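Local coordinates for TfuA domain-containing protein (Methanosarcina acetivorans, PDB 6XP8) that takes part in peptide backbone thioamidation, probably as a partner of a YcaO enzyme, at residues 72-84 with 90-102. Residues are numbered along the deposited sequence; the frame is centred on the assembly and turned at random.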
# COMPACT_ATOMS: atom_id res chain seq x y z
N VAL A 72 -5.46 -2.83 -16.70
CA VAL A 72 -4.60 -2.33 -15.61
C VAL A 72 -5.41 -2.30 -14.32
O VAL A 72 -6.45 -1.64 -14.24
CB VAL A 72 -3.97 -0.94 -15.92
CG1 VAL A 72 -3.00 -0.52 -14.82
CG2 VAL A 72 -3.24 -0.96 -17.27
N VAL A 73 -4.91 -3.03 -13.32
CA VAL A 73 -5.51 -3.11 -11.99
C VAL A 73 -4.55 -2.44 -11.02
O VAL A 73 -3.34 -2.65 -11.10
CB VAL A 73 -5.75 -4.58 -11.54
CG1 VAL A 73 -6.43 -4.65 -10.17
CG2 VAL A 73 -6.57 -5.33 -12.57
N GLY A 74 -5.10 -1.63 -10.12
CA GLY A 74 -4.32 -1.02 -9.05
C GLY A 74 -4.97 -1.12 -7.69
O GLY A 74 -6.19 -1.10 -7.57
N GLY A 75 -4.13 -1.25 -6.66
CA GLY A 75 -4.57 -1.18 -5.27
C GLY A 75 -3.41 -1.14 -4.29
O GLY A 75 -2.23 -1.22 -4.70
N ALA A 76 -3.76 -1.03 -3.01
CA ALA A 76 -2.84 -1.07 -1.85
C ALA A 76 -1.96 0.17 -1.64
O ALA A 76 -1.97 0.78 -0.57
CB ALA A 76 -2.01 -2.35 -1.83
N SER A 77 -1.20 0.53 -2.67
CA SER A 77 -0.16 1.54 -2.54
C SER A 77 -0.18 2.50 -3.73
O SER A 77 -1.18 3.20 -3.92
CB SER A 77 1.20 0.85 -2.37
OG SER A 77 2.15 1.73 -1.78
N MET A 78 0.89 2.54 -4.53
CA MET A 78 0.89 3.34 -5.77
C MET A 78 -0.29 2.97 -6.68
O MET A 78 -0.87 3.85 -7.33
CB MET A 78 2.23 3.27 -6.51
CG MET A 78 2.28 4.03 -7.84
SD MET A 78 1.89 5.79 -7.72
CE MET A 78 3.52 6.51 -7.60
N GLY A 79 -0.64 1.69 -6.71
CA GLY A 79 -1.79 1.24 -7.51
C GLY A 79 -3.11 1.83 -7.05
O GLY A 79 -3.98 2.12 -7.86
N ALA A 80 -3.26 2.00 -5.74
CA ALA A 80 -4.46 2.61 -5.16
C ALA A 80 -4.58 4.09 -5.52
O ALA A 80 -5.65 4.55 -5.91
CB ALA A 80 -4.48 2.42 -3.65
N LEU A 81 -3.46 4.81 -5.40
CA LEU A 81 -3.39 6.22 -5.75
C LEU A 81 -3.69 6.45 -7.23
O LEU A 81 -4.56 7.26 -7.57
CB LEU A 81 -2.02 6.81 -5.36
CG LEU A 81 -1.79 8.31 -5.57
CD1 LEU A 81 -2.74 9.15 -4.72
CD2 LEU A 81 -0.34 8.66 -5.26
N ARG A 82 -2.99 5.73 -8.10
CA ARG A 82 -3.21 5.86 -9.55
C ARG A 82 -4.61 5.43 -10.00
O ARG A 82 -5.21 6.08 -10.86
CB ARG A 82 -2.13 5.11 -10.35
CG ARG A 82 -0.76 5.76 -10.30
CD ARG A 82 -0.65 7.02 -11.15
NE ARG A 82 0.70 7.57 -11.02
CZ ARG A 82 1.07 8.53 -10.18
NH1 ARG A 82 0.18 9.11 -9.37
NH2 ARG A 82 2.33 8.91 -10.15
N ALA A 83 -5.14 4.36 -9.40
CA ALA A 83 -6.50 3.92 -9.74
C ALA A 83 -7.54 4.98 -9.37
O ALA A 83 -8.50 5.19 -10.11
CB ALA A 83 -6.83 2.57 -9.12
N SER A 84 -7.32 5.68 -8.25
CA SER A 84 -8.21 6.77 -7.85
C SER A 84 -8.17 7.95 -8.83
O SER A 84 -9.16 8.69 -8.95
CB SER A 84 -7.90 7.24 -6.42
OG SER A 84 -6.76 8.08 -6.38
N GLY A 90 -10.47 3.77 -17.31
CA GLY A 90 -10.42 2.32 -17.50
C GLY A 90 -9.56 1.53 -16.53
O GLY A 90 -9.61 0.30 -16.54
N MET A 91 -8.77 2.21 -15.71
CA MET A 91 -8.01 1.53 -14.65
C MET A 91 -8.96 1.00 -13.58
O MET A 91 -9.85 1.71 -13.12
CB MET A 91 -6.94 2.43 -14.04
CG MET A 91 -5.96 1.69 -13.14
SD MET A 91 -4.55 2.73 -12.72
CE MET A 91 -3.76 1.77 -11.43
N VAL A 92 -8.76 -0.26 -13.20
CA VAL A 92 -9.58 -0.92 -12.19
C VAL A 92 -8.90 -0.71 -10.84
O VAL A 92 -7.74 -1.06 -10.67
CB VAL A 92 -9.70 -2.44 -12.47
CG1 VAL A 92 -10.55 -3.13 -11.40
CG2 VAL A 92 -10.28 -2.70 -13.86
N GLY A 93 -9.63 -0.12 -9.89
CA GLY A 93 -9.17 -0.02 -8.51
C GLY A 93 -9.82 -1.08 -7.63
O GLY A 93 -11.01 -1.37 -7.79
N VAL A 94 -9.04 -1.66 -6.72
CA VAL A 94 -9.57 -2.64 -5.76
C VAL A 94 -8.97 -2.40 -4.37
O VAL A 94 -7.83 -1.94 -4.25
CB VAL A 94 -9.35 -4.13 -6.18
CG1 VAL A 94 -10.08 -4.47 -7.47
CG2 VAL A 94 -7.87 -4.47 -6.31
N GLY A 95 -9.75 -2.72 -3.34
CA GLY A 95 -9.29 -2.64 -1.96
C GLY A 95 -9.67 -1.36 -1.25
O GLY A 95 -10.14 -0.40 -1.87
N LYS A 96 -9.45 -1.35 0.06
CA LYS A 96 -9.87 -0.24 0.93
C LYS A 96 -9.10 1.06 0.69
O LYS A 96 -9.69 2.15 0.72
CB LYS A 96 -9.79 -0.65 2.41
CG LYS A 96 -10.65 -1.86 2.80
CD LYS A 96 -12.14 -1.57 2.87
CE LYS A 96 -12.90 -2.70 3.55
NZ LYS A 96 -14.38 -2.63 3.34
N VAL A 97 -7.79 0.95 0.45
CA VAL A 97 -6.95 2.13 0.22
C VAL A 97 -7.44 2.88 -1.02
O VAL A 97 -7.59 4.11 -0.99
CB VAL A 97 -5.43 1.79 0.15
CG1 VAL A 97 -4.60 3.05 -0.06
CG2 VAL A 97 -4.97 1.11 1.44
N TYR A 98 -7.73 2.14 -2.09
CA TYR A 98 -8.33 2.71 -3.30
C TYR A 98 -9.66 3.41 -2.99
O TYR A 98 -9.87 4.55 -3.41
CB TYR A 98 -8.55 1.63 -4.37
CG TYR A 98 -9.52 2.07 -5.46
CD1 TYR A 98 -9.18 3.08 -6.36
CD2 TYR A 98 -10.79 1.47 -5.56
CE1 TYR A 98 -10.08 3.49 -7.35
CE2 TYR A 98 -11.68 1.87 -6.55
CZ TYR A 98 -11.32 2.87 -7.43
OH TYR A 98 -12.22 3.25 -8.41
N GLU A 99 -10.55 2.72 -2.27
CA GLU A 99 -11.85 3.28 -1.86
C GLU A 99 -11.71 4.60 -1.10
O GLU A 99 -12.42 5.56 -1.40
CB GLU A 99 -12.64 2.26 -1.04
CG GLU A 99 -13.18 1.09 -1.87
CD GLU A 99 -13.61 -0.11 -1.03
OE1 GLU A 99 -13.67 -0.02 0.22
OE2 GLU A 99 -13.91 -1.16 -1.64
N TRP A 100 -10.78 4.64 -0.14
CA TRP A 100 -10.53 5.86 0.64
C TRP A 100 -10.03 7.03 -0.20
O TRP A 100 -10.46 8.16 -0.00
CB TRP A 100 -9.58 5.59 1.81
CG TRP A 100 -10.12 4.67 2.88
CD1 TRP A 100 -11.41 4.59 3.32
CD2 TRP A 100 -9.37 3.74 3.66
NE1 TRP A 100 -11.51 3.66 4.32
CE2 TRP A 100 -10.28 3.11 4.55
CE3 TRP A 100 -8.02 3.36 3.68
CZ2 TRP A 100 -9.88 2.12 5.46
CZ3 TRP A 100 -7.62 2.37 4.59
CH2 TRP A 100 -8.55 1.77 5.46
N TYR A 101 -9.11 6.75 -1.14
CA TYR A 101 -8.64 7.78 -2.08
C TYR A 101 -9.78 8.27 -2.98
O TYR A 101 -9.96 9.48 -3.15
CB TYR A 101 -7.49 7.26 -2.96
CG TYR A 101 -6.10 7.34 -2.37
CD1 TYR A 101 -5.57 8.55 -1.90
CD2 TYR A 101 -5.27 6.20 -2.34
CE1 TYR A 101 -4.28 8.62 -1.37
CE2 TYR A 101 -3.98 6.26 -1.82
CZ TYR A 101 -3.49 7.47 -1.34
OH TYR A 101 -2.22 7.52 -0.83
N ARG A 102 -10.54 7.32 -3.54
CA ARG A 102 -11.68 7.60 -4.42
C ARG A 102 -12.69 8.55 -3.78
O ARG A 102 -13.15 9.51 -4.41
CB ARG A 102 -12.35 6.28 -4.83
CG ARG A 102 -13.52 6.40 -5.80
CD ARG A 102 -14.39 5.14 -5.79
NE ARG A 102 -14.97 4.88 -4.46
CZ ARG A 102 -15.43 3.70 -4.05
NH1 ARG A 102 -15.41 2.64 -4.84
NH2 ARG A 102 -15.92 3.58 -2.82
O HOH W 1 -8.34 -2.07 -17.32
O HOH W 2 -6.55 -0.50 -2.36
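Leu-81 lays CD1 over one face of the Tyr-101 ring, 3.9 Å from its centroid in a CH-pi contact, while Ser-84 CB meets Tyr-101 CB at 3.5 Å. Small Ser-84 suits this close approach, turning OG back to hydrogen-bond Leu-81 O, 2.6 Å away. Tyr-101 OH donates a hydrogen bond to Ser-108 O. Replacing Tyr-101 by alanine would probably leave Leu-81 CD1 without its aromatic face and Ser-108 O without this donor. Ala-80, small enough to let the axes of helices 78-84 and 96-102 approach to 8.3 Å, crossing at -37°, fits its methyl against Val-97 CG1. Strand 71-74, helix 78-86 and strand 92-93 form a beta-alpha-beta unit at one edge of the parallel sheet of this alpha/beta fold, and helix 96-102 follows the last strand; Gly-74 N hydrogen-bonds to Val-92 O at 2.8 Å. Met-91, extended with CG anti to the backbone N (chi1 -169°), slides its flexible thioether between strand and helix, bringing CE to 3.7 Å from Gly-74 CA, where any side chain would collide with it. The Tyr-98 ring lies with one face over Gly-93 CA, where a CB would run into it, and an edge at Ser-84 N, its hydroxyl hydrogen-bonded to Asp-87 OD2.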